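Local coordinates for protein transmembrane oligosaccharyl transferase, putative (Archaeoglobus fulgidus, PDB 3VGP) that is assigned to the archaeal AglB family of membrane proteins and is represented here by its C-terminal globular domain, at residues 16-21 / 85-90; 31-36 / 53-58; 36-41 / 64-69; 70-75 / 129-134; 89-94 / 157-162. The protein carries 1 engineered substitution. All coordinates share one frame; numbering follows the deposited sequence.

Contact 1: residues 16-21 / 85-90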
# COMPACT_ATOMS: atom_id res chain seq x y z
N ARG A 16 -3.50 -10.67 9.30
CA ARG A 16 -4.80 -11.30 9.54
C ARG A 16 -4.88 -11.67 11.01
O ARG A 16 -5.90 -11.44 11.67
CB ARG A 16 -4.96 -12.53 8.67
N THR A 17 -3.80 -12.24 11.53
CA THR A 17 -3.73 -12.64 12.93
C THR A 17 -3.89 -11.42 13.84
O THR A 17 -4.58 -11.48 14.85
CB THR A 17 -2.39 -13.35 13.23
OG1 THR A 17 -2.33 -14.57 12.48
CG2 THR A 17 -2.27 -13.66 14.72
N SER A 18 -3.25 -10.32 13.46
CA SER A 18 -3.34 -9.10 14.25
C SER A 18 -4.74 -8.51 14.20
O SER A 18 -5.21 -7.92 15.18
CB SER A 18 -2.33 -8.07 13.74
OG SER A 18 -2.42 -6.86 14.47
N LEU A 19 -5.41 -8.68 13.07
CA LEU A 19 -6.77 -8.15 12.88
C LEU A 19 -7.84 -9.07 13.45
O LEU A 19 -8.91 -8.62 13.84
CB LEU A 19 -7.03 -7.93 11.38
CG LEU A 19 -6.11 -6.93 10.67
CD1 LEU A 19 -6.31 -7.01 9.17
CD2 LEU A 19 -6.40 -5.53 11.19
N GLU A 20 -7.55 -10.37 13.48
CA GLU A 20 -8.51 -11.36 13.99
C GLU A 20 -8.96 -11.07 15.42
O GLU A 20 -10.05 -11.45 15.83
CB GLU A 20 -7.87 -12.75 13.94
CG GLU A 20 -7.21 -13.14 15.26
CD GLU A 20 -6.41 -14.43 15.19
OE1 GLU A 20 -6.80 -15.36 14.45
OE2 GLU A 20 -5.37 -14.52 15.89
N GLU A 21 -8.09 -10.41 16.18
CA GLU A 21 -8.33 -10.08 17.57
C GLU A 21 -9.31 -8.91 17.77
O GLU A 21 -9.83 -8.70 18.87
CB GLU A 21 -6.99 -9.74 18.24
CG GLU A 21 -5.89 -10.72 17.87
CD GLU A 21 -4.50 -10.26 18.30
OE1 GLU A 21 -4.32 -9.06 18.62
OE2 GLU A 21 -3.58 -11.11 18.31
N GLY A 85 -10.11 3.99 6.94
CA GLY A 85 -9.92 3.35 8.24
C GLY A 85 -8.83 2.28 8.24
O GLY A 85 -8.80 1.40 9.11
N VAL A 86 -7.93 2.37 7.27
CA VAL A 86 -6.82 1.43 7.14
C VAL A 86 -5.91 1.44 8.36
O VAL A 86 -5.60 2.49 8.91
CB VAL A 86 -5.98 1.78 5.89
CG1 VAL A 86 -4.61 1.12 5.97
CG2 VAL A 86 -6.71 1.31 4.64
N ARG A 87 -5.51 0.24 8.80
CA ARG A 87 -4.61 0.11 9.94
C ARG A 87 -3.20 -0.15 9.45
O ARG A 87 -2.23 0.32 10.04
CB ARG A 87 -5.04 -1.04 10.85
CG ARG A 87 -4.06 -1.29 11.98
CD ARG A 87 -4.54 -2.39 12.92
NE ARG A 87 -3.60 -2.59 14.02
CZ ARG A 87 -3.73 -3.52 14.95
NH1 ARG A 87 -2.82 -3.63 15.91
NH2 ARG A 87 -4.78 -4.35 14.93
N TYR A 88 -3.10 -0.91 8.37
CA TYR A 88 -1.80 -1.26 7.80
C TYR A 88 -1.61 -0.85 6.35
O TYR A 88 -2.53 -0.94 5.53
CB TYR A 88 -1.56 -2.76 7.89
CG TYR A 88 -1.51 -3.31 9.30
CD1 TYR A 88 -0.55 -2.87 10.21
CD2 TYR A 88 -2.43 -4.27 9.73
CE1 TYR A 88 -0.49 -3.38 11.50
CE2 TYR A 88 -2.38 -4.79 11.02
CZ TYR A 88 -1.41 -4.34 11.90
OH TYR A 88 -1.35 -4.84 13.19
N VAL A 89 -0.40 -0.41 6.04
CA VAL A 89 -0.00 -0.05 4.69
C VAL A 89 1.20 -0.95 4.43
O VAL A 89 2.11 -1.03 5.26
CB VAL A 89 0.43 1.43 4.59
CG1 VAL A 89 0.98 1.70 3.20
CG2 VAL A 89 -0.77 2.34 4.84
N VAL A 90 1.22 -1.62 3.28
CA VAL A 90 2.32 -2.53 2.98
C VAL A 90 3.06 -2.16 1.71
O VAL A 90 2.44 -1.87 0.69
CB VAL A 90 1.79 -3.98 2.84
CG1 VAL A 90 2.95 -4.95 2.73
CG2 VAL A 90 0.90 -4.32 4.03
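The C-terminal part of helix 6-20 lies over the start of strand 88-91, a helix-on-sheet contact of an alpha/beta fold carried by four side chains. Just upstream of the strand, Gly-85 closes helix 74-84 with a Schellman motif. Ser-18 sends OG anti to its backbone N (chi1 178°), which brings the hydroxyl to the phenol end of Tyr-88. Ser-18 OG and Tyr-88 OH are hydrogen-bonded at 2.6 Å, and OG lies in the plane of the ring, beyond its edge. Tyr-88 reaches the helix with CG beside its own backbone N (chi1 -62°). Arg-87, fully extended from CG to NE, runs alongside the ring, so that its CG sits over the ring centre, 3.9 Å above the plane. Its guanidinium in turn has Tyr-88 OH over one face, offset toward the rim. Ser-18 OG is also over a face of this group, 3.5 Å from Arg-87 NH2, but the angle is too poor for a hydrogen bond; the charge is instead met by a salt bridge from NE to Glu-160. Leu-19 packs against the aliphatic chain of Arg-87 and the ring of Tyr-88, and also rests on Val-35 of the neighbouring strand. One methyl does the work: Leu-19 CD2 approaches Tyr-88 CE2 tip to tip at 4.1 Å and slides past Arg-87 CD at 4.0 Å.

Contact 2: residues 31-36 / 53-58. Engineered in segment 53-58: Ala-55 (natural residue Cys).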
# COMPACT_ATOMS: atom_id res chain seq x y z
N PRO A 31 -13.77 -0.37 9.85
CA PRO A 31 -13.19 0.36 8.72
C PRO A 31 -13.65 -0.19 7.37
O PRO A 31 -14.04 -1.36 7.27
CB PRO A 31 -11.69 0.17 8.92
CG PRO A 31 -11.55 0.05 10.40
CD PRO A 31 -12.70 -0.86 10.75
N GLU A 32 -13.61 0.64 6.33
CA GLU A 32 -13.99 0.18 4.99
C GLU A 32 -13.13 -1.04 4.70
O GLU A 32 -13.61 -2.04 4.17
CB GLU A 32 -13.76 1.28 3.95
CG GLU A 32 -14.67 2.48 4.13
CD GLU A 32 -14.73 3.35 2.89
OE1 GLU A 32 -15.08 2.81 1.82
OE2 GLU A 32 -14.44 4.56 2.99
N TYR A 33 -11.85 -0.94 5.04
CA TYR A 33 -10.93 -2.06 4.91
C TYR A 33 -9.69 -1.78 5.76
O TYR A 33 -9.38 -0.62 6.05
CB TYR A 33 -10.57 -2.39 3.45
CG TYR A 33 -9.93 -1.32 2.61
CD1 TYR A 33 -10.71 -0.41 1.90
CD2 TYR A 33 -8.54 -1.26 2.47
CE1 TYR A 33 -10.12 0.54 1.06
CE2 TYR A 33 -7.95 -0.32 1.62
CZ TYR A 33 -8.74 0.57 0.92
OH TYR A 33 -8.15 1.50 0.09
N SER A 34 -9.01 -2.84 6.17
CA SER A 34 -7.86 -2.72 7.06
C SER A 34 -6.47 -2.63 6.46
O SER A 34 -5.58 -2.03 7.07
CB SER A 34 -7.87 -3.90 8.04
OG SER A 34 -9.06 -3.92 8.80
N VAL A 35 -6.28 -3.23 5.30
CA VAL A 35 -4.96 -3.24 4.68
C VAL A 35 -4.91 -2.54 3.34
O VAL A 35 -5.72 -2.81 2.45
CB VAL A 35 -4.47 -4.69 4.50
CG1 VAL A 35 -3.08 -4.70 3.87
CG2 VAL A 35 -4.47 -5.41 5.84
N MSE A 36 -3.96 -1.63 3.19
CA MSE A 36 -3.77 -0.94 1.93
C MSE A 36 -2.49 -1.43 1.28
O MSE A 36 -1.40 -1.27 1.84
CB MSE A 36 -3.67 0.57 2.12
CG MSE A 36 -3.33 1.26 0.82
SE MSE A 36 -3.25 3.13 1.05
CE MSE A 36 -5.12 3.49 1.04
N VAL A 53 -10.64 -7.10 4.95
CA VAL A 53 -9.19 -7.02 5.07
C VAL A 53 -8.72 -6.13 3.92
O VAL A 53 -7.92 -5.22 4.11
CB VAL A 53 -8.54 -8.42 4.95
CG1 VAL A 53 -7.02 -8.30 4.96
CG2 VAL A 53 -9.00 -9.29 6.11
N VAL A 54 -9.24 -6.40 2.73
CA VAL A 54 -8.90 -5.62 1.54
C VAL A 54 -10.15 -4.90 1.03
O VAL A 54 -11.25 -5.15 1.51
CB VAL A 54 -8.35 -6.52 0.41
CG1 VAL A 54 -7.11 -7.23 0.88
CG2 VAL A 54 -9.41 -7.52 -0.04
N ALA A 55 -9.96 -4.01 0.06
CA ALA A 55 -11.08 -3.25 -0.50
C ALA A 55 -12.12 -4.16 -1.16
O ALA A 55 -11.77 -5.09 -1.89
CB ALA A 55 -10.56 -2.24 -1.51
N ASN A 56 -13.39 -3.88 -0.90
CA ASN A 56 -14.49 -4.66 -1.47
C ASN A 56 -14.52 -4.59 -2.99
O ASN A 56 -14.93 -5.54 -3.65
CB ASN A 56 -15.84 -4.15 -0.94
CG ASN A 56 -16.14 -4.62 0.47
OD1 ASN A 56 -17.03 -4.09 1.12
ND2 ASN A 56 -15.39 -5.62 0.93
N ASN A 57 -14.09 -3.45 -3.52
CA ASN A 57 -14.06 -3.22 -4.96
C ASN A 57 -12.60 -3.10 -5.39
O ASN A 57 -11.88 -2.22 -4.92
CB ASN A 57 -14.84 -1.94 -5.29
CG ASN A 57 -14.89 -1.64 -6.78
OD1 ASN A 57 -13.99 -0.99 -7.32
ND2 ASN A 57 -15.94 -2.11 -7.45
N PHE A 58 -12.17 -4.00 -6.28
CA PHE A 58 -10.78 -4.01 -6.73
C PHE A 58 -10.27 -2.69 -7.27
O PHE A 58 -9.22 -2.21 -6.84
CB PHE A 58 -10.56 -5.09 -7.79
CG PHE A 58 -9.14 -5.16 -8.26
CD1 PHE A 58 -8.15 -5.69 -7.43
CD2 PHE A 58 -8.77 -4.65 -9.50
CE1 PHE A 58 -6.82 -5.70 -7.84
CE2 PHE A 58 -7.44 -4.66 -9.91
CZ PHE A 58 -6.46 -5.18 -9.08
O HOH W 1 -14.04 -1.96 1.27
O HOH W 2 -13.85 -4.20 2.57
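Here a loop without regular structure, 53-58, runs beside strand 35-36, at one edge of the mixed four-stranded sheet, and the residues leading into it. The loop begins with its strongest grip: Val-53 O accepts the N-H of Val-35 at 2.8 Å, nearly along the C=O axis. The same oxygen takes a second, weak bond from Ser-34 N at 3.3 Å, where the angle at hydrogen is only 124°. The side chains of Val-53 and Val-35 lie side by side and point the same way, CG1 of Val-53 touching CG2 of Val-35 at 4.0 Å. At Val-54 the carbonyl oxygen comes within 3.4 Å of Tyr-33 CB. It also receives a water that donates a second bond to Glu-32 O, the latter at 2.7 Å. Ala-55, an engineered residue that is Cys in the natural protein, makes a CH-pi contact over a face of the Tyr-33 ring, its CB 4.0 Å from the ring centroid. Tyr-33 holds its ring there through the crowded chi1 of 59°, with CG between backbone N and carbonyl carbon. Another water joins Asn-56 N to Glu-32 O. Asn-57 then N-caps helix 58-69, its OD1 accepting from Ala-60 N.

Contact 3: residues 36-41 / 64-69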
# COMPACT_ATOMS: atom_id res chain seq x y z
N MSE A 36 -3.96 -1.63 3.19
CA MSE A 36 -3.77 -0.94 1.93
C MSE A 36 -2.49 -1.43 1.28
O MSE A 36 -1.40 -1.27 1.84
CB MSE A 36 -3.67 0.57 2.12
CG MSE A 36 -3.33 1.26 0.82
SE MSE A 36 -3.25 3.13 1.05
CE MSE A 36 -5.12 3.49 1.04
N SER A 37 -2.62 -2.04 0.11
CA SER A 37 -1.46 -2.56 -0.60
C SER A 37 -1.75 -2.52 -2.10
O SER A 37 -2.89 -2.26 -2.51
CB SER A 37 -1.20 -4.01 -0.16
OG SER A 37 0.04 -4.48 -0.65
N TRP A 38 -0.73 -2.78 -2.90
CA TRP A 38 -0.88 -2.79 -4.35
C TRP A 38 -1.14 -4.23 -4.75
O TRP A 38 -0.24 -5.07 -4.75
CB TRP A 38 0.39 -2.29 -5.04
CG TRP A 38 0.22 -2.13 -6.52
CD1 TRP A 38 0.88 -2.81 -7.50
CD2 TRP A 38 -0.67 -1.23 -7.18
NE1 TRP A 38 0.45 -2.39 -8.74
CE2 TRP A 38 -0.50 -1.42 -8.57
CE3 TRP A 38 -1.60 -0.27 -6.74
CZ2 TRP A 38 -1.22 -0.69 -9.52
CZ3 TRP A 38 -2.31 0.45 -7.69
CH2 TRP A 38 -2.12 0.23 -9.06
N TRP A 39 -2.39 -4.51 -5.10
CA TRP A 39 -2.81 -5.85 -5.46
C TRP A 39 -2.89 -6.17 -6.94
O TRP A 39 -3.14 -5.30 -7.77
CB TRP A 39 -4.19 -6.16 -4.88
CG TRP A 39 -4.23 -6.31 -3.40
CD1 TRP A 39 -4.46 -5.33 -2.48
CD2 TRP A 39 -4.07 -7.53 -2.67
NE1 TRP A 39 -4.45 -5.87 -1.21
CE2 TRP A 39 -4.21 -7.21 -1.30
CE3 TRP A 39 -3.82 -8.86 -3.04
CZ2 TRP A 39 -4.11 -8.18 -0.30
CZ3 TRP A 39 -3.71 -9.82 -2.04
CH2 TRP A 39 -3.86 -9.47 -0.69
N ASP A 40 -2.69 -7.45 -7.22
CA ASP A 40 -2.84 -7.99 -8.56
C ASP A 40 -4.21 -8.64 -8.38
O ASP A 40 -4.46 -9.30 -7.36
CB ASP A 40 -1.79 -9.07 -8.85
CG ASP A 40 -2.17 -9.94 -10.04
OD1 ASP A 40 -3.08 -10.78 -9.90
OD2 ASP A 40 -1.55 -9.78 -11.12
N TYR A 41 -5.11 -8.44 -9.33
CA TYR A 41 -6.45 -8.99 -9.23
C TYR A 41 -6.49 -10.47 -8.83
O TYR A 41 -7.26 -10.86 -7.96
CB TYR A 41 -7.20 -8.78 -10.54
CG TYR A 41 -8.64 -9.22 -10.48
CD1 TYR A 41 -9.00 -10.53 -10.78
CD2 TYR A 41 -9.64 -8.33 -10.08
CE1 TYR A 41 -10.33 -10.95 -10.69
CE2 TYR A 41 -10.97 -8.74 -9.99
CZ TYR A 41 -11.30 -10.05 -10.30
OH TYR A 41 -12.61 -10.45 -10.22
N ASP A 64 -7.18 3.94 -4.67
CA ASP A 64 -6.83 4.40 -3.32
C ASP A 64 -5.33 4.24 -3.10
O ASP A 64 -4.65 5.18 -2.69
CB ASP A 64 -7.53 3.57 -2.23
CG ASP A 64 -9.01 3.87 -2.09
OD1 ASP A 64 -9.48 4.89 -2.63
OD2 ASP A 64 -9.70 3.08 -1.41
N ALA A 65 -4.82 3.05 -3.35
CA ALA A 65 -3.40 2.78 -3.14
C ALA A 65 -2.50 3.63 -4.03
O ALA A 65 -1.47 4.12 -3.57
CB ALA A 65 -3.11 1.29 -3.35
N ALA A 66 -2.88 3.80 -5.29
CA ALA A 66 -2.07 4.60 -6.20
C ALA A 66 -2.03 6.07 -5.77
O ALA A 66 -0.96 6.69 -5.76
CB ALA A 66 -2.61 4.47 -7.63
N LYS A 67 -3.18 6.63 -5.40
CA LYS A 67 -3.22 8.02 -4.97
C LYS A 67 -2.41 8.19 -3.69
O LYS A 67 -1.74 9.21 -3.49
CB LYS A 67 -4.67 8.45 -4.71
CG LYS A 67 -5.53 8.57 -5.97
CD LYS A 67 -5.13 9.75 -6.83
CE LYS A 67 -6.11 9.95 -7.98
NZ LYS A 67 -5.74 11.09 -8.86
N PHE A 68 -2.48 7.19 -2.82
CA PHE A 68 -1.76 7.22 -1.56
C PHE A 68 -0.25 7.15 -1.78
O PHE A 68 0.50 7.99 -1.29
CB PHE A 68 -2.20 6.04 -0.69
CG PHE A 68 -1.43 5.89 0.60
CD1 PHE A 68 -1.89 6.49 1.77
CD2 PHE A 68 -0.26 5.16 0.63
CE1 PHE A 68 -1.17 6.35 2.95
CE2 PHE A 68 0.46 5.01 1.81
CZ PHE A 68 0.00 5.61 2.97
N PHE A 69 0.19 6.16 -2.55
CA PHE A 69 1.61 5.98 -2.80
C PHE A 69 2.25 7.12 -3.58
O PHE A 69 3.39 7.49 -3.29
CB PHE A 69 1.86 4.64 -3.51
CG PHE A 69 1.70 3.43 -2.62
CD1 PHE A 69 2.23 3.43 -1.32
CD2 PHE A 69 1.04 2.29 -3.07
CE1 PHE A 69 2.10 2.30 -0.50
CE2 PHE A 69 0.90 1.16 -2.26
CZ PHE A 69 1.43 1.17 -0.97
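Asp-64 OD2 is the best-held polar atom, gripped twice: by a hydrogen bond from Tyr-33 OH and by a salt bridge from Arg-84 NE. Both partners come from outside the two segments; where helix 58-69 passes the segment leaving strand 35-36, the contact itself is apolar packing. Selenomethionine Met-36 supplies the largest share. Its chain is extended through chi2 and bends at chi3 (-79°), which lays SE over one face of the Phe-68 ring in a Met-aromatic contact, 3.7 Å from the centroid. The approach is tight toward the rim, with SE 3.3 Å from Phe-68 CG. Beyond the bend, Met-36 CE meets Asp-64 CB at 4.1 Å, the two side chains crossing at about a right angle. Trp-38, two residues on, adds the edge of its indole, with CE3 4.0 Å from Ala-65 CB, while CZ3 touches Ala-66 CB. The fit thus rests on shape and dispersion, with polarisable selenium over the Phe-68 ring, while the nearby carboxylate is satisfied by Tyr-33 and Arg-84.

Contact 4: residues 70-75 / 129-134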
# COMPACT_ATOMS: atom_id res chain seq x y z
N THR A 70 1.53 7.69 -4.54
CA THR A 70 2.08 8.78 -5.34
C THR A 70 1.93 10.17 -4.72
O THR A 70 2.40 11.16 -5.29
CB THR A 70 1.46 8.80 -6.76
OG1 THR A 70 0.04 8.93 -6.67
CG2 THR A 70 1.79 7.52 -7.49
N ALA A 71 1.30 10.25 -3.55
CA ALA A 71 1.14 11.54 -2.88
C ALA A 71 2.51 12.14 -2.57
O ALA A 71 3.44 11.42 -2.22
CB ALA A 71 0.34 11.38 -1.60
N LYS A 72 2.62 13.46 -2.72
CA LYS A 72 3.87 14.15 -2.44
C LYS A 72 3.92 14.64 -0.99
O LYS A 72 5.00 14.88 -0.44
CB LYS A 72 4.05 15.34 -3.39
CG LYS A 72 4.29 14.94 -4.84
CD LYS A 72 5.63 14.23 -4.99
CE LYS A 72 5.89 13.78 -6.43
NZ LYS A 72 5.93 14.93 -7.38
N SER A 73 2.75 14.80 -0.38
CA SER A 73 2.67 15.25 1.00
C SER A 73 2.01 14.20 1.88
O SER A 73 1.03 13.57 1.48
CB SER A 73 1.89 16.57 1.10
OG SER A 73 0.50 16.35 0.96
N GLU A 74 2.54 14.02 3.08
CA GLU A 74 1.98 13.04 4.00
C GLU A 74 0.53 13.37 4.34
O GLU A 74 -0.27 12.47 4.60
CB GLU A 74 2.82 12.98 5.28
CG GLU A 74 2.26 12.04 6.33
CD GLU A 74 3.18 11.85 7.52
OE1 GLU A 74 3.93 12.79 7.87
OE2 GLU A 74 3.15 10.76 8.13
N ASP A 75 0.20 14.66 4.35
CA ASP A 75 -1.17 15.08 4.65
C ASP A 75 -2.18 14.48 3.69
O ASP A 75 -3.27 14.08 4.10
CB ASP A 75 -1.26 16.61 4.62
CG ASP A 75 -1.27 17.22 6.00
OD1 ASP A 75 -0.32 16.97 6.77
OD2 ASP A 75 -2.23 17.95 6.32
N ASN A 129 11.17 9.59 -5.97
CA ASN A 129 11.89 10.05 -4.79
C ASN A 129 11.21 11.13 -3.95
O ASN A 129 11.60 11.36 -2.81
CB ASN A 129 13.30 10.53 -5.18
CG ASN A 129 14.17 9.40 -5.70
OD1 ASN A 129 13.97 8.23 -5.36
ND2 ASN A 129 15.15 9.75 -6.52
N HIS A 130 10.19 11.78 -4.50
CA HIS A 130 9.48 12.81 -3.73
C HIS A 130 8.13 12.34 -3.20
O HIS A 130 7.38 13.13 -2.64
CB HIS A 130 9.27 14.07 -4.57
CG HIS A 130 10.54 14.81 -4.88
ND1 HIS A 130 11.43 14.39 -5.85
CD2 HIS A 130 11.07 15.93 -4.35
CE1 HIS A 130 12.45 15.22 -5.90
NE2 HIS A 130 12.26 16.17 -5.00
N THR A 131 7.83 11.05 -3.37
CA THR A 131 6.55 10.51 -2.92
C THR A 131 6.56 10.00 -1.49
O THR A 131 7.62 9.82 -0.89
CB THR A 131 6.10 9.33 -3.79
OG1 THR A 131 7.02 8.24 -3.62
CG2 THR A 131 6.06 9.72 -5.26
N VAL A 132 5.37 9.78 -0.95
CA VAL A 132 5.24 9.24 0.39
C VAL A 132 5.76 7.80 0.36
O VAL A 132 6.33 7.32 1.34
CB VAL A 132 3.76 9.28 0.85
CG1 VAL A 132 3.56 8.35 2.04
CG2 VAL A 132 3.38 10.71 1.23
N LEU A 133 5.58 7.12 -0.77
CA LEU A 133 6.07 5.75 -0.91
C LEU A 133 7.57 5.72 -0.68
O LEU A 133 8.10 4.80 -0.06
CB LEU A 133 5.73 5.18 -2.30
CG LEU A 133 6.32 3.81 -2.66
CD1 LEU A 133 6.06 2.78 -1.57
CD2 LEU A 133 5.73 3.36 -3.98
N TYR A 134 8.28 6.73 -1.20
CA TYR A 134 9.72 6.78 -1.01
C TYR A 134 10.01 6.91 0.49
O TYR A 134 10.84 6.18 1.04
CB TYR A 134 10.34 7.98 -1.74
CG TYR A 134 11.81 8.17 -1.43
CD1 TYR A 134 12.79 7.60 -2.25
CD2 TYR A 134 12.22 8.88 -0.31
CE1 TYR A 134 14.15 7.74 -1.95
CE2 TYR A 134 13.58 9.02 0.00
CZ TYR A 134 14.53 8.44 -0.83
OH TYR A 134 15.86 8.59 -0.53
O HOH W 3 7.83 15.65 -1.87
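Two helix N-termini meet here, the loop that leads into helix 74-84 pairing with the capped start of helix 132-138. Val-132 gives up the most surface. Its backbone N donates to Ala-71 O at 2.8 Å, almost along the C=O axis, so a loop carbonyl is bound by an N-H of the first helical turn. Val-132 CG2, placed beside its own backbone N, lies 3.5 Å from that same Ala-71 O and also touches Ser-73 O. Lys-72 comes next, its chain bent at chi2 (-66°) and chi4 (61°) so that it folds back across His-130. The two side chains cross obliquely, Lys-72 CD packing 3.7 Å from His-130 CB and closer still, at 3.1 Å, to His-130 O. A water bridges the backbones at this more exposed side by donating to His-130 O and Lys-72 O, and Arg-135 NH2 reaches Lys-72 O as well. Thr-131 presses CG2 toward the other end of the loop, 3.9 Å from Thr-70 O. Its hydroxyl takes the crowded position (chi1 65°), which lets Thr-131 act as N-cap: Thr-131 OG1 is bonded to Phe-128 O and accepts from Tyr-134 N at 3.1 Å.

Contact 5: residues 89-94 / 157-162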
# COMPACT_ATOMS: atom_id res chain seq x y z
N VAL A 89 -0.40 -0.41 6.04
CA VAL A 89 -0.00 -0.05 4.69
C VAL A 89 1.20 -0.95 4.43
O VAL A 89 2.11 -1.03 5.26
CB VAL A 89 0.43 1.43 4.59
CG1 VAL A 89 0.98 1.70 3.20
CG2 VAL A 89 -0.77 2.34 4.84
N VAL A 90 1.22 -1.62 3.28
CA VAL A 90 2.32 -2.53 2.98
C VAL A 90 3.06 -2.16 1.71
O VAL A 90 2.44 -1.87 0.69
CB VAL A 90 1.79 -3.98 2.84
CG1 VAL A 90 2.95 -4.95 2.73
CG2 VAL A 90 0.90 -4.32 4.03
N THR A 91 4.39 -2.18 1.78
CA THR A 91 5.22 -1.87 0.63
C THR A 91 6.16 -3.04 0.35
O THR A 91 6.22 -3.99 1.12
CB THR A 91 6.07 -0.59 0.86
OG1 THR A 91 7.01 -0.80 1.92
CG2 THR A 91 5.16 0.59 1.22
N ALA A 92 6.88 -2.97 -0.77
CA ALA A 92 7.83 -4.02 -1.15
C ALA A 92 8.72 -3.44 -2.24
O ALA A 92 8.35 -2.44 -2.87
CB ALA A 92 7.09 -5.25 -1.68
N ASP A 93 9.88 -4.04 -2.48
CA ASP A 93 10.77 -3.50 -3.50
C ASP A 93 10.09 -3.38 -4.85
O ASP A 93 10.32 -2.42 -5.59
CB ASP A 93 12.02 -4.38 -3.66
CG ASP A 93 12.99 -4.27 -2.50
OD1 ASP A 93 12.90 -3.29 -1.73
OD2 ASP A 93 13.85 -5.16 -2.36
N GLU A 94 9.24 -4.35 -5.18
CA GLU A 94 8.55 -4.37 -6.47
C GLU A 94 7.77 -3.12 -6.86
O GLU A 94 7.64 -2.83 -8.04
CB GLU A 94 7.61 -5.58 -6.56
CG GLU A 94 6.46 -5.56 -5.56
CD GLU A 94 5.44 -6.67 -5.81
OE1 GLU A 94 4.45 -6.74 -5.06
OE2 GLU A 94 5.64 -7.45 -6.77
N LYS A 157 7.42 -4.65 3.66
CA LYS A 157 7.39 -3.87 4.89
C LYS A 157 5.96 -3.52 5.29
O LYS A 157 5.17 -3.07 4.47
CB LYS A 157 8.20 -2.58 4.73
CG LYS A 157 9.66 -2.80 4.37
CD LYS A 157 10.43 -1.50 4.31
CE LYS A 157 11.88 -1.75 3.89
NZ LYS A 157 12.70 -0.52 3.87
N ILE A 158 5.64 -3.74 6.57
CA ILE A 158 4.31 -3.44 7.08
C ILE A 158 4.38 -2.21 7.98
O ILE A 158 5.12 -2.18 8.96
CB ILE A 158 3.73 -4.63 7.90
CG1 ILE A 158 3.60 -5.86 6.99
CG2 ILE A 158 2.36 -4.26 8.46
CD1 ILE A 158 3.12 -7.09 7.71
N PHE A 159 3.60 -1.19 7.63
CA PHE A 159 3.55 0.06 8.38
C PHE A 159 2.20 0.18 9.05
O PHE A 159 1.17 -0.15 8.46
CB PHE A 159 3.75 1.25 7.44
CG PHE A 159 5.10 1.29 6.78
CD1 PHE A 159 6.15 1.98 7.36
CD2 PHE A 159 5.31 0.63 5.57
CE1 PHE A 159 7.40 2.02 6.76
CE2 PHE A 159 6.55 0.66 4.95
CZ PHE A 159 7.60 1.35 5.54
N GLU A 160 2.19 0.64 10.30
CA GLU A 160 0.92 0.82 10.99
C GLU A 160 0.59 2.31 10.96
O GLU A 160 1.47 3.16 11.13
CB GLU A 160 1.02 0.33 12.44
CG GLU A 160 -0.28 0.45 13.23
CD GLU A 160 -0.24 -0.33 14.53
OE1 GLU A 160 0.78 -0.25 15.24
OE2 GLU A 160 -1.24 -1.01 14.85
N VAL A 161 -0.67 2.62 10.72
CA VAL A 161 -1.11 4.00 10.69
C VAL A 161 -1.24 4.47 12.14
O VAL A 161 -1.96 3.86 12.93
CB VAL A 161 -2.47 4.13 9.99
CG1 VAL A 161 -2.93 5.57 9.99
CG2 VAL A 161 -2.35 3.61 8.57
N VAL A 162 -0.54 5.54 12.49
CA VAL A 162 -0.57 6.07 13.84
C VAL A 162 -1.85 6.86 14.07
O VAL A 162 -2.09 7.88 13.43
CB VAL A 162 0.64 7.00 14.10
CG1 VAL A 162 0.61 7.52 15.52
CG2 VAL A 162 1.93 6.25 13.83
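An antiparallel beta ladder between strands 88-91 and 156-161 forms the middle of the mixed sheet. Val-89 faces Phe-159 and Thr-91 faces Lys-157 as hydrogen-bonded pairs, with Val-90 and Ile-158 a non-hydrogen-bonded pair between them. Four backbone bonds of nearly equal length result. Val-89 N to Phe-159 O spans 2.9 Å and the return bond, Phe-159 N to Val-89 O, 2.8 Å, both fairly straight at 166°. At the other pair Thr-91 N donates in the carbonyl plane of Lys-157 O, whereas Lys-157 N approaches Thr-91 O from above the plane. Between the pairs, the CA-H of Val-90 points at Lys-157 O, 3.3 Å from CA. Phe-159 turns its ring edge to the partner strand: CE2 is 3.4 Å from Thr-91 OG1, which lies in the ring plane, and CD2 flanks Val-89 O. Thr-91 OG1 occupies the crowded position (chi1 65°), 3.5 Å from Lys-157 CB, and is hydrogen-bonded to His-137 ND1. Lys-157 extends beyond CG, and its NZ is held by His-137 O and Asn-140 OD1. On one face Phe-68 and Phe-69 of helix 58-69 pack on Val-89, and Phe-69 also on Thr-91; on the face of Val-90, Trp-8 and Met-15 of helix 6-20 pack, while strands 35-36 and 147-153 complete the sheet at its two margins.

How the contacts relate
Contacts 1, 2 and 5 all reach one mixed sheet, in which strand 88-91 lies between 35-36 and 156-161. Contacts 1 and 5 share Val-89 and Val-90, with centres 11 Å apart; contacts 2 and 3 share Met-36, whose backbone pairs with Tyr-88 and Val-90. Along the chain, contacts 2 and 3 are nested within the loop closed by contact 1, whereas contact 4 crosses both 1 and 5. Contact 4 lies across the chain's centre from contacts 1 and 2, about 22 and 21 Å away between centres, yet touches contact 3 through Phe-69 and contact 5 through Leu-133. Sequence-distant helices are thus gathered round a small sheet into one compact alpha/beta domain.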